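Long-range contacts in tRNA(His) guanylyltransferase (Saccharomyces cerevisiae, PDB 5XOX), which adds a single guanosine to the 5' end of tRNA(His) by 3'-5' polymerisation and then removes its pyrophosphate, preparing the tRNA for histidyl-tRNA synthetase: residues Asp16-Gln21 and Arg92-Leu97; Val25-Gly30 and Arg133-Pro138; Asp68-Phe73 and Ser80-Ser85. All blocks are in the same frame, centred on the assembly; numbering follows the deposited sequence.

Contact 1 (Asp16-Gln21 and Arg92-Leu97); sequences DVILPQ and RRKDKL. With PO4 (phosphate ion), chain J.
Asp-16 to Gln-21 runs roughly counter to Arg-92 to Asp-95, the two directions 147° apart, and the backbones meet at a single bridge between Val-17 and Arg-93. Ile-18 N donates to Arg-92 O at 3.0 Å, nearly along the C=O axis, while Lys-94 N reaches Asp-16 O at 3.5 Å in a straight but weak bond. Ile-18 points into the contact with two branches at work: CD1 lies across the bent Lys-94 chain, 3.5 Å from its CG, and CG2 sits by Arg-92 NH1. The Arg-92 chain bends at chi2 (-121°) and crosses Ile-18 at about a right angle, bringing CD to 3.4 Å from Ile-18 O. Its guanidinium has Leu-19 O at the edge and Pro-20 CA over one face; NE is bonded to Thr-87 O and NH2 weakly to Cys-22 O. An alanine here would lose the bonds to Thr-87 O and Cys-22 O, and without the latter and the packing on Ile-18 and Pro-20 the loop would probably loosen. Arg-93 is the N-cap residue of helix 94-116, so the loop leading into strand 23-30 is fastened to the start of that helix. Near this helix end Asp-16 OD1 and Asp-95 OD2 approach to 3.7 Å; the side chains cross at about a right angle, the carboxylate planes are 32° apart, and the like charges might raise the pKa of one of them. Lys-94 NZ makes a long, weak ion pair with Asp-16 of the third subunit. The Arg-93 guanidinium reaches a phosphate ion, probably from the crystallisation liquor, with a weak hydrogen bond from NH1 to O1 and O2 over one face.

Contact 2 (Val25-Gly30 and Arg133-Pro138); sequences VVRIDG and RCVAYP. With MG (magnesium ion), chain I; GTP (guanosine-5'-triphosphate), chain G.
Two neighbouring antiparallel strands, 23-30 and 130-137, meet here in the palm-like sheet that Thg1 enzymes share with canonical polymerases. Arg-27 and Arg-133, a hydrogen-bonded pair, send their side chains the same way off the sheet and lie side by side with guanidinium planes 29° apart. Arg-27 NH1 packs 3.7 Å from Arg-133 CD and comes within 4.2 Å of Arg-133 NE, an approach of like charges probably offset by Glu-13 of the third subunit, which forms salt bridges with both arginines. Arg-27 NE is bonded to Tyr-146 OH. Along the same face Val-25 pairs with Val-135, and Val-25 CG2 meets the edge of the Tyr-137 ring, 3.5 Å from CE2; helix 140-171 packs on Val-25 and Tyr-137. The opposite face carries the non-hydrogen-bonded pair Val-26 and Cys-134, where Val-26 CG2 stands 3.8 Å from Cys-134 SG, against helix 94-116. Both Val-25 and Val-26 hold CG1 anti to the backbone N, which brings CG2 beside it. Val-25 N gives a bond to Val-135 O and receives one back from Val-135 N through its own O, each 2.9 Å and in the carbonyl plane. Past the paired residues, strand 23-30 carries Asp-29 and Gly-30 of the catalytic magnesium site. Asp-29 CG lies anti to its backbone N (chi1 -171°), and OD1 binds the magnesium ion that GTP also holds through O2G, O3B and O1A.

Contact 3 (Asp68-Phe73 and Ser80-Ser85); sequences DIILAF and SFILKS
The beta hairpin of strands 69-74 and 78-83 makes this contact, two central strands of the antiparallel sheet, running at 157° to each other. Its regular end is the hydrogen-bonded pair Phe-73 and Ser-80: Phe-73 N donates to Ser-80 O at 2.8 Å in the carbonyl plane, whereas Ser-80 N approaches Phe-73 O from 57° out of the plane of the Phe-73 carbonyl. Further on, the regular pairing is interrupted where the chain turns a corner at Ile-70: Ile-70 N donates to Ile-82 O at 3.0 Å, and Ile-82 N donates to Leu-71 O, almost along the C=O axis, at 2.9 Å. The Ile-70 side chain leans over the partner strand, so that CD1 reaches 3.5 Å from Ile-82 CG2. On the face bearing Ile-69, Ala-72, Phe-81 and Leu-83, the first three pack against helix 48-64. There Ala-72 CB touches the Phe-81 ring obliquely, 3.4 Å from CD2, and Ile-69 and Leu-83 cross obliquely, CG1 of Ile-69 3.5 Å from CD2 of Leu-83. The other face, with Phe-73, Ser-80 and Ile-82, meets helix 140-171, and Ser-80 OG is bonded to Tyr-146 OH. Val-26 of strand 23-30 shares a backbone bond with Phe-81, so the hairpin is joined to the strand carrying Asp-29, which binds the catalytic magnesium. At the far end Asp-68 OD1 bonds to Thr-87 OG1, and the extended Lys-84 chain passes obliquely over Asp-68 without forming a salt bridge. Asp-68 O accepts Lys-84 N at 2.8 Å, with an N-H...O angle of 164°.

Overall arrangement
From the N terminus the chain first lays down 16-21, then 25-30, then turns through the hairpin 68-73 and 80-85, which contact 3 closes locally. Segment 92-97 comes back to 16-21 and closes contact 1, and 133-138 later returns to 25-30 for contact 2. Contact 3 is therefore nested inside both larger loops, while contacts 1 and 2 cross. Contacts 2 and 3 share one sheet, in which strands 23-30 and 78-83 are neighbours and Ile-28 packs on Phe-81. Contact 1 ties the entry loop to the start of helix 94-116, whose Leu-97 reaches Cys-134 of contact 2 and Leu-83 of contact 3. Contacts 1 and 2 also both face the third subunit.

Contact 1 (Asp16-Gln21 and Arg92-Leu97)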
loop_
_atom_site.group_PDB
_atom_site.type_symbol
_atom_site.label_atom_id
_atom_site.label_comp_id
_atom_site.label_asym_id
_atom_site.label_seq_id
_atom_site.Cartn_x
_atom_site.Cartn_y
_atom_site.Cartn_z
ATOM N N ASP A 16 4.982 -5.511 1.799
ATOM C CA ASP A 16 3.680 -5.651 1.127
ATOM C C ASP A 16 3.634 -6.719 0.021
ATOM O O ASP A 16 4.506 -6.780 -0.865
ATOM C CB ASP A 16 3.239 -4.298 0.532
ATOM C CG ASP A 16 4.391 -3.522 -0.111
ATOM O OD1 ASP A 16 5.375 -4.163 -0.543
ATOM O OD2 ASP A 16 4.325 -2.270 -0.157
ATOM N N VAL A 17 2.588 -7.550 0.114
ATOM C CA VAL A 17 2.378 -8.743 -0.722
ATOM C C VAL A 17 1.080 -8.700 -1.475
ATOM O O VAL A 17 0.237 -7.857 -1.196
ATOM C CB VAL A 17 2.409 -10.027 0.089
ATOM C CG1 VAL A 17 3.813 -10.406 0.421
ATOM C CG2 VAL A 17 1.620 -9.824 1.346
ATOM N N ILE A 18 0.951 -9.606 -2.451
ATOM C CA ILE A 18 -0.246 -9.735 -3.297
ATOM C C ILE A 18 -1.352 -10.538 -2.608
ATOM O O ILE A 18 -1.106 -11.597 -1.984
ATOM C CB ILE A 18 0.063 -10.386 -4.655
ATOM C CG1 ILE A 18 0.463 -9.339 -5.696
ATOM C CG2 ILE A 18 -1.167 -11.083 -5.153
ATOM C CD1 ILE A 18 1.809 -8.699 -5.512
ATOM N N LEU A 19 -2.569 -10.017 -2.729
ATOM C CA LEU A 19 -3.705 -10.646 -2.101
ATOM C C LEU A 19 -3.838 -12.119 -2.520
ATOM O O LEU A 19 -3.722 -12.452 -3.694
ATOM C CB LEU A 19 -4.957 -9.850 -2.427
ATOM C CG LEU A 19 -6.228 -10.275 -1.704
ATOM C CD1 LEU A 19 -6.172 -9.869 -0.235
ATOM C CD2 LEU A 19 -7.482 -9.705 -2.446
ATOM N N PRO A 20 -4.033 -13.002 -1.540
ATOM C CA PRO A 20 -4.116 -14.446 -1.773
ATOM C C PRO A 20 -5.228 -14.849 -2.748
ATOM O O PRO A 20 -6.229 -14.149 -2.879
ATOM C CB PRO A 20 -4.371 -15.002 -0.369
ATOM C CG PRO A 20 -3.814 -13.946 0.578
ATOM C CD PRO A 20 -4.040 -12.654 -0.106
ATOM N N GLN A 21 -5.002 -15.957 -3.447
ATOM C CA GLN A 21 -5.938 -16.536 -4.408
ATOM C C GLN A 21 -6.215 -15.583 -5.597
ATOM O O GLN A 21 -7.327 -15.549 -6.132
ATOM C CB GLN A 21 -7.252 -16.928 -3.710
ATOM C CG GLN A 21 -7.134 -18.121 -2.745
ATOM C CD GLN A 21 -8.479 -18.554 -2.137
ATOM O OE1 GLN A 21 -9.490 -18.670 -2.845
ATOM N NE2 GLN A 21 -8.504 -18.736 -0.815
ATOM N N ARG A 92 4.918 -14.353 -2.373
ATOM C CA ARG A 92 3.952 -13.431 -2.949
ATOM C C ARG A 92 4.375 -11.965 -2.858
ATOM O O ARG A 92 3.536 -11.086 -2.808
ATOM C CB ARG A 92 2.614 -13.611 -2.234
ATOM C CG ARG A 92 1.853 -14.832 -2.616
ATOM C CD ARG A 92 0.505 -14.392 -3.159
ATOM N NE ARG A 92 -0.128 -15.448 -3.932
ATOM C CZ ARG A 92 -1.255 -15.309 -4.622
ATOM N NH1 ARG A 92 -1.885 -14.145 -4.652
ATOM N NH2 ARG A 92 -1.737 -16.338 -5.302
ATOM N N ARG A 93 5.669 -11.689 -2.814
ATOM C CA ARG A 93 6.105 -10.322 -2.524
ATOM C C ARG A 93 6.214 -9.475 -3.797
ATOM O O ARG A 93 6.791 -9.925 -4.799
ATOM C CB ARG A 93 7.452 -10.297 -1.775
ATOM C CG ARG A 93 7.361 -9.357 -0.583
ATOM C CD ARG A 93 8.674 -8.912 -0.033
ATOM N NE ARG A 93 9.123 -9.662 1.118
ATOM C CZ ARG A 93 10.095 -9.235 1.912
ATOM N NH1 ARG A 93 10.672 -8.066 1.642
ATOM N NH2 ARG A 93 10.485 -9.966 2.956
ATOM N N LYS A 94 5.673 -8.259 -3.766
ATOM C CA LYS A 94 5.673 -7.424 -4.973
ATOM C C LYS A 94 7.093 -7.234 -5.498
ATOM O O LYS A 94 7.428 -7.648 -6.639
ATOM C CB LYS A 94 5.085 -6.042 -4.692
ATOM C CG LYS A 94 3.682 -6.045 -4.187
ATOM C CD LYS A 94 2.768 -5.314 -5.125
ATOM C CE LYS A 94 2.783 -3.808 -4.945
ATOM N NZ LYS A 94 1.753 -3.206 -5.886
ATOM N N ASP A 95 7.913 -6.648 -4.613
ATOM C CA ASP A 95 9.294 -6.260 -4.884
ATOM C C ASP A 95 10.112 -7.379 -5.533
ATOM O O ASP A 95 10.748 -7.192 -6.596
ATOM C CB ASP A 95 9.984 -5.836 -3.579
ATOM C CG ASP A 95 9.074 -5.052 -2.643
ATOM O OD1 ASP A 95 8.864 -3.848 -2.905
ATOM O OD2 ASP A 95 8.620 -5.622 -1.624
ATOM N N LYS A 96 10.090 -8.544 -4.885
ATOM C CA LYS A 96 10.822 -9.703 -5.373
ATOM C C LYS A 96 10.293 -10.176 -6.735
ATOM O O LYS A 96 11.081 -10.502 -7.622
ATOM C CB LYS A 96 10.782 -10.841 -4.340
ATOM C CG LYS A 96 11.691 -10.648 -3.074
ATOM C CD LYS A 96 11.508 -11.824 -2.089
ATOM C CE LYS A 96 12.815 -12.522 -1.658
ATOM N NZ LYS A 96 12.511 -13.835 -0.946
ATOM N N LEU A 97 8.979 -10.187 -6.933
ATOM C CA LEU A 97 8.472 -10.719 -8.186
ATOM C C LEU A 97 8.833 -9.861 -9.419
ATOM O O LEU A 97 9.372 -10.347 -10.441
ATOM C CB LEU A 97 6.974 -10.907 -8.071
ATOM C CG LEU A 97 6.639 -12.252 -7.446
ATOM C CD1 LEU A 97 5.205 -12.309 -7.030
ATOM C CD2 LEU A 97 6.909 -13.300 -8.465
HETATM P P PO4 J . 13.561 -10.104 2.770
HETATM O O1 PO4 J . 13.387 -8.747 3.443
HETATM O O2 PO4 J . 13.310 -10.038 1.265
HETATM O O3 PO4 J . 12.568 -11.063 3.397
HETATM O O4 PO4 J . 14.986 -10.572 2.944
#

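Contact 2 (Val25-Gly30 and Arg133-Pro138)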
loop_
_atom_site.group_PDB
_atom_site.type_symbol
_atom_site.label_atom_id
_atom_site.label_comp_id
_atom_site.label_asym_id
_atom_site.label_seq_id
_atom_site.Cartn_x
_atom_site.Cartn_y
_atom_site.Cartn_z
ATOM N N VAL A 25 0.233 -11.227 -12.628
ATOM C CA VAL A 25 0.904 -10.974 -13.879
ATOM C C VAL A 25 2.160 -10.205 -13.597
ATOM O O VAL A 25 2.149 -9.220 -12.840
ATOM C CB VAL A 25 0.057 -10.189 -14.848
ATOM C CG1 VAL A 25 0.822 -10.044 -16.120
ATOM C CG2 VAL A 25 -1.279 -10.871 -15.099
ATOM N N VAL A 26 3.249 -10.649 -14.202
ATOM C CA VAL A 26 4.448 -9.839 -14.193
ATOM C C VAL A 26 4.713 -9.393 -15.600
ATOM O O VAL A 26 5.048 -10.211 -16.456
ATOM C CB VAL A 26 5.658 -10.574 -13.627
ATOM C CG1 VAL A 26 6.855 -9.666 -13.712
ATOM C CG2 VAL A 26 5.402 -10.984 -12.167
ATOM N N ARG A 27 4.548 -8.089 -15.832
ATOM C CA ARG A 27 4.767 -7.527 -17.164
ATOM C C ARG A 27 6.112 -6.792 -17.244
ATOM O O ARG A 27 6.515 -6.080 -16.310
ATOM C CB ARG A 27 3.634 -6.579 -17.562
ATOM C CG ARG A 27 3.493 -6.462 -19.075
ATOM C CD ARG A 27 2.609 -5.315 -19.510
ATOM N NE ARG A 27 1.333 -5.295 -18.809
ATOM C CZ ARG A 27 0.884 -4.273 -18.077
ATOM N NH1 ARG A 27 1.606 -3.161 -17.969
ATOM N NH2 ARG A 27 -0.308 -4.353 -17.476
ATOM N N ILE A 28 6.788 -6.978 -18.375
ATOM C CA ILE A 28 8.123 -6.445 -18.620
ATOM C C ILE A 28 8.162 -5.560 -19.873
ATOM O O ILE A 28 7.898 -6.053 -20.979
ATOM C CB ILE A 28 9.107 -7.582 -18.787
ATOM C CG1 ILE A 28 8.999 -8.558 -17.637
ATOM C CG2 ILE A 28 10.511 -7.057 -18.875
ATOM C CD1 ILE A 28 10.071 -9.616 -17.717
ATOM N N ASP A 29 8.495 -4.279 -19.722
ATOM C CA ASP A 29 8.505 -3.350 -20.863
ATOM C C ASP A 29 9.768 -2.502 -20.882
ATOM O O ASP A 29 9.955 -1.653 -20.004
ATOM C CB ASP A 29 7.251 -2.449 -20.825
ATOM C CG ASP A 29 7.071 -1.601 -22.092
ATOM O OD1 ASP A 29 8.060 -0.970 -22.536
ATOM O OD2 ASP A 29 5.926 -1.537 -22.606
ATOM N N GLY A 30 10.609 -2.703 -21.896
ATOM C CA GLY A 30 11.907 -2.070 -21.896
ATOM C C GLY A 30 11.850 -0.560 -21.989
ATOM O O GLY A 30 11.210 -0.056 -22.916
ATOM N N ARG A 133 6.574 -4.984 -13.542
ATOM C CA ARG A 133 5.333 -4.642 -12.815
ATOM C C ARG A 133 4.601 -5.856 -12.370
ATOM O O ARG A 133 4.620 -6.888 -13.050
ATOM C CB ARG A 133 4.365 -3.857 -13.693
ATOM C CG ARG A 133 4.915 -2.565 -14.222
ATOM C CD ARG A 133 4.282 -2.227 -15.532
ATOM N NE ARG A 133 4.103 -0.790 -15.629
ATOM C CZ ARG A 133 3.052 -0.146 -15.133
ATOM N NH1 ARG A 133 2.085 -0.808 -14.514
ATOM N NH2 ARG A 133 2.963 1.161 -15.260
ATOM N N CYS A 134 3.882 -5.713 -11.265
ATOM C CA CYS A 134 2.948 -6.755 -10.794
ATOM C C CYS A 134 1.457 -6.384 -10.783
ATOM O O CYS A 134 1.076 -5.289 -10.353
ATOM C CB CYS A 134 3.326 -7.182 -9.392
ATOM S SG CYS A 134 4.574 -8.429 -9.415
ATOM N N VAL A 135 0.600 -7.287 -11.246
ATOM C CA VAL A 135 -0.841 -7.008 -11.185
ATOM C C VAL A 135 -1.636 -8.185 -10.694
ATOM O O VAL A 135 -1.399 -9.319 -11.123
ATOM C CB VAL A 135 -1.409 -6.555 -12.535
ATOM C CG1 VAL A 135 -2.834 -6.091 -12.323
ATOM C CG2 VAL A 135 -0.570 -5.399 -13.143
ATOM N N ALA A 136 -2.591 -7.922 -9.804
ATOM C CA ALA A 136 -3.385 -9.022 -9.249
ATOM C C ALA A 136 -4.736 -9.177 -9.953
ATOM O O ALA A 136 -5.497 -8.218 -10.104
ATOM C CB ALA A 136 -3.597 -8.826 -7.791
ATOM N N TYR A 137 -5.031 -10.392 -10.389
ATOM C CA TYR A 137 -6.320 -10.664 -10.982
ATOM C C TYR A 137 -7.126 -11.696 -10.192
ATOM O O TYR A 137 -6.744 -12.854 -10.071
ATOM C CB TYR A 137 -6.121 -11.075 -12.425
ATOM C CG TYR A 137 -5.657 -9.906 -13.220
ATOM C CD1 TYR A 137 -6.567 -8.949 -13.594
ATOM C CD2 TYR A 137 -4.323 -9.751 -13.615
ATOM C CE1 TYR A 137 -6.181 -7.840 -14.334
ATOM C CE2 TYR A 137 -3.925 -8.644 -14.366
ATOM C CZ TYR A 137 -4.871 -7.691 -14.723
ATOM O OH TYR A 137 -4.553 -6.580 -15.472
ATOM N N PRO A 138 -8.255 -11.260 -9.647
ATOM C CA PRO A 138 -8.981 -12.093 -8.688
ATOM C C PRO A 138 -9.632 -13.312 -9.300
ATOM O O PRO A 138 -9.944 -14.246 -8.555
ATOM C CB PRO A 138 -10.009 -11.131 -8.104
ATOM C CG PRO A 138 -10.190 -10.099 -9.182
ATOM C CD PRO A 138 -8.941 -9.998 -9.955
HETATM MG MG MG I . 8.600 1.285 -22.908
HETATM P PG GTP G . 8.646 3.641 -22.586
HETATM O O1G GTP G . 9.511 4.807 -22.107
HETATM O O2G GTP G . 8.533 2.641 -21.454
HETATM O O3G GTP G . 7.263 4.174 -22.869
HETATM O O3B GTP G . 9.201 2.813 -23.888
HETATM P PB GTP G . 9.331 3.310 -25.444
HETATM O O1B GTP G . 9.269 4.827 -25.578
HETATM O O2B GTP G . 10.643 2.856 -26.049
HETATM O O3A GTP G . 8.215 2.532 -26.340
HETATM P PA GTP G . 7.219 1.382 -25.783
HETATM O O1A GTP G . 8.090 0.308 -25.171
HETATM O O2A GTP G . 6.212 1.931 -24.805
HETATM O "O5'" GTP G . 6.380 0.813 -27.033
HETATM C "C5'" GTP G . 6.841 -0.272 -27.812
HETATM C "C4'" GTP G . 8.050 0.174 -28.639
HETATM O "O4'" GTP G . 8.886 -0.937 -28.884
HETATM C "C3'" GTP G . 7.762 0.782 -30.012
HETATM O "O3'" GTP G . 7.804 2.198 -29.975
HETATM C "C2'" GTP G . 8.914 0.292 -30.865
HETATM O "O2'" GTP G . 9.676 1.421 -31.226
HETATM C "C1'" GTP G . 9.707 -0.695 -30.001
HETATM N N9 GTP G . 9.850 -2.001 -30.658
HETATM C C8 GTP G . 9.470 -3.213 -30.135
HETATM N N7 GTP G . 9.756 -4.189 -31.038
HETATM C C5 GTP G . 10.334 -3.618 -32.129
HETATM C C6 GTP G . 10.820 -4.124 -33.343
HETATM O O6 GTP G . 10.776 -5.330 -33.600
HETATM N N1 GTP G . 11.360 -3.250 -34.277
HETATM C C2 GTP G . 11.418 -1.879 -34.021
HETATM N N2 GTP G . 11.937 -1.012 -34.903
HETATM N N3 GTP G . 10.928 -1.398 -32.817
HETATM C C4 GTP G . 10.400 -2.242 -31.890
#

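Contact 3 (Asp68-Phe73 and Ser80-Ser85)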
loop_
_atom_site.group_PDB
_atom_site.type_symbol
_atom_site.label_atom_id
_atom_site.label_comp_id
_atom_site.label_asym_id
_atom_site.label_seq_id
_atom_site.Cartn_x
_atom_site.Cartn_y
_atom_site.Cartn_z
ATOM N N ASP A 68 5.182 -22.293 -11.052
ATOM C CA ASP A 68 4.190 -21.278 -10.732
ATOM C C ASP A 68 3.593 -20.523 -11.951
ATOM O O ASP A 68 2.670 -19.700 -11.788
ATOM C CB ASP A 68 4.816 -20.321 -9.715
ATOM C CG ASP A 68 5.442 -21.067 -8.512
ATOM O OD1 ASP A 68 4.709 -21.386 -7.548
ATOM O OD2 ASP A 68 6.661 -21.357 -8.534
ATOM N N ILE A 69 4.073 -20.833 -13.164
ATOM C CA ILE A 69 3.634 -20.117 -14.371
ATOM C C ILE A 69 2.602 -20.970 -15.124
ATOM O O ILE A 69 2.832 -22.157 -15.348
ATOM C CB ILE A 69 4.833 -19.763 -15.283
ATOM C CG1 ILE A 69 5.842 -18.938 -14.503
ATOM C CG2 ILE A 69 4.386 -18.891 -16.422
ATOM C CD1 ILE A 69 6.861 -18.208 -15.333
ATOM N N ILE A 70 1.453 -20.380 -15.458
ATOM C CA ILE A 70 0.498 -20.979 -16.384
ATOM C C ILE A 70 1.077 -20.867 -17.780
ATOM O O ILE A 70 1.137 -21.848 -18.537
ATOM C CB ILE A 70 -0.875 -20.275 -16.327
ATOM C CG1 ILE A 70 -1.320 -20.074 -14.890
ATOM C CG2 ILE A 70 -1.931 -21.062 -17.067
ATOM C CD1 ILE A 70 -1.406 -18.626 -14.505
ATOM N N LEU A 71 1.499 -19.642 -18.103
ATOM C CA LEU A 71 2.083 -19.302 -19.402
ATOM C C LEU A 71 2.528 -17.854 -19.468
ATOM O O LEU A 71 2.289 -17.079 -18.541
ATOM C CB LEU A 71 1.088 -19.586 -20.530
ATOM C CG LEU A 71 -0.105 -18.657 -20.424
ATOM C CD1 LEU A 71 -0.064 -17.532 -21.434
ATOM C CD2 LEU A 71 -1.351 -19.483 -20.539
ATOM N N ALA A 72 3.167 -17.511 -20.587
ATOM C CA ALA A 72 3.673 -16.171 -20.833
ATOM C C ALA A 72 3.284 -15.730 -22.216
ATOM O O ALA A 72 3.223 -16.565 -23.107
ATOM C CB ALA A 72 5.145 -16.142 -20.694
ATOM N N PHE A 73 3.023 -14.432 -22.401
ATOM C CA PHE A 73 2.742 -13.887 -23.726
ATOM C C PHE A 73 3.499 -12.585 -24.019
ATOM O O PHE A 73 3.229 -11.546 -23.405
ATOM C CB PHE A 73 1.252 -13.636 -23.863
ATOM C CG PHE A 73 0.886 -12.944 -25.112
ATOM C CD1 PHE A 73 0.777 -13.666 -26.291
ATOM C CD2 PHE A 73 0.681 -11.577 -25.139
ATOM C CE1 PHE A 73 0.442 -13.033 -27.477
ATOM C CE2 PHE A 73 0.345 -10.932 -26.337
ATOM C CZ PHE A 73 0.226 -11.664 -27.502
ATOM N N SER A 80 4.556 -10.772 -20.911
ATOM C CA SER A 80 3.681 -10.914 -19.726
ATOM C C SER A 80 3.736 -12.352 -19.155
ATOM O O SER A 80 3.653 -13.312 -19.909
ATOM C CB SER A 80 2.232 -10.527 -20.081
ATOM O OG SER A 80 2.136 -9.238 -20.677
ATOM N N PHE A 81 3.897 -12.518 -17.840
ATOM C CA PHE A 81 3.970 -13.874 -17.278
ATOM C C PHE A 81 2.896 -14.084 -16.217
ATOM O O PHE A 81 2.821 -13.346 -15.231
ATOM C CB PHE A 81 5.311 -14.123 -16.653
ATOM C CG PHE A 81 6.485 -13.906 -17.567
ATOM C CD1 PHE A 81 7.006 -12.615 -17.754
ATOM C CD2 PHE A 81 7.095 -14.976 -18.208
ATOM C CE1 PHE A 81 8.110 -12.395 -18.571
ATOM C CE2 PHE A 81 8.216 -14.778 -19.020
ATOM C CZ PHE A 81 8.721 -13.478 -19.206
ATOM N N ILE A 82 2.064 -15.095 -16.448
ATOM C CA ILE A 82 0.876 -15.326 -15.662
ATOM C C ILE A 82 1.215 -16.348 -14.630
ATOM O O ILE A 82 1.570 -17.471 -14.966
ATOM C CB ILE A 82 -0.276 -15.823 -16.511
ATOM C CG1 ILE A 82 -0.250 -15.226 -17.915
ATOM C CG2 ILE A 82 -1.586 -15.443 -15.873
ATOM C CD1 ILE A 82 -0.699 -13.820 -17.990
ATOM N N LEU A 83 1.111 -15.962 -13.372
ATOM C CA LEU A 83 1.381 -16.851 -12.260
ATOM C C LEU A 83 0.091 -17.375 -11.662
ATOM O O LEU A 83 -0.898 -16.622 -11.504
ATOM C CB LEU A 83 2.192 -16.137 -11.196
ATOM C CG LEU A 83 3.563 -15.613 -11.609
ATOM C CD1 LEU A 83 4.367 -15.360 -10.378
ATOM C CD2 LEU A 83 4.276 -16.639 -12.450
ATOM N N LYS A 84 0.109 -18.666 -11.328
ATOM C CA LYS A 84 -1.093 -19.345 -10.870
ATOM C C LYS A 84 -1.624 -18.763 -9.573
ATOM O O LYS A 84 -0.852 -18.486 -8.653
ATOM C CB LYS A 84 -0.828 -20.825 -10.667
ATOM C CG LYS A 84 0.304 -21.114 -9.708
ATOM C CD LYS A 84 0.515 -22.623 -9.543
ATOM C CE LYS A 84 1.387 -22.966 -8.339
ATOM N NZ LYS A 84 1.306 -24.422 -8.067
ATOM N N SER A 85 -2.950 -18.686 -9.481
ATOM C CA SER A 85 -3.664 -18.100 -8.340
ATOM C C SER A 85 -3.184 -18.614 -6.981
ATOM O O SER A 85 -3.425 -17.988 -5.950
ATOM C CB SER A 85 -5.152 -18.419 -8.436
ATOM O OG SER A 85 -5.341 -19.830 -8.385
#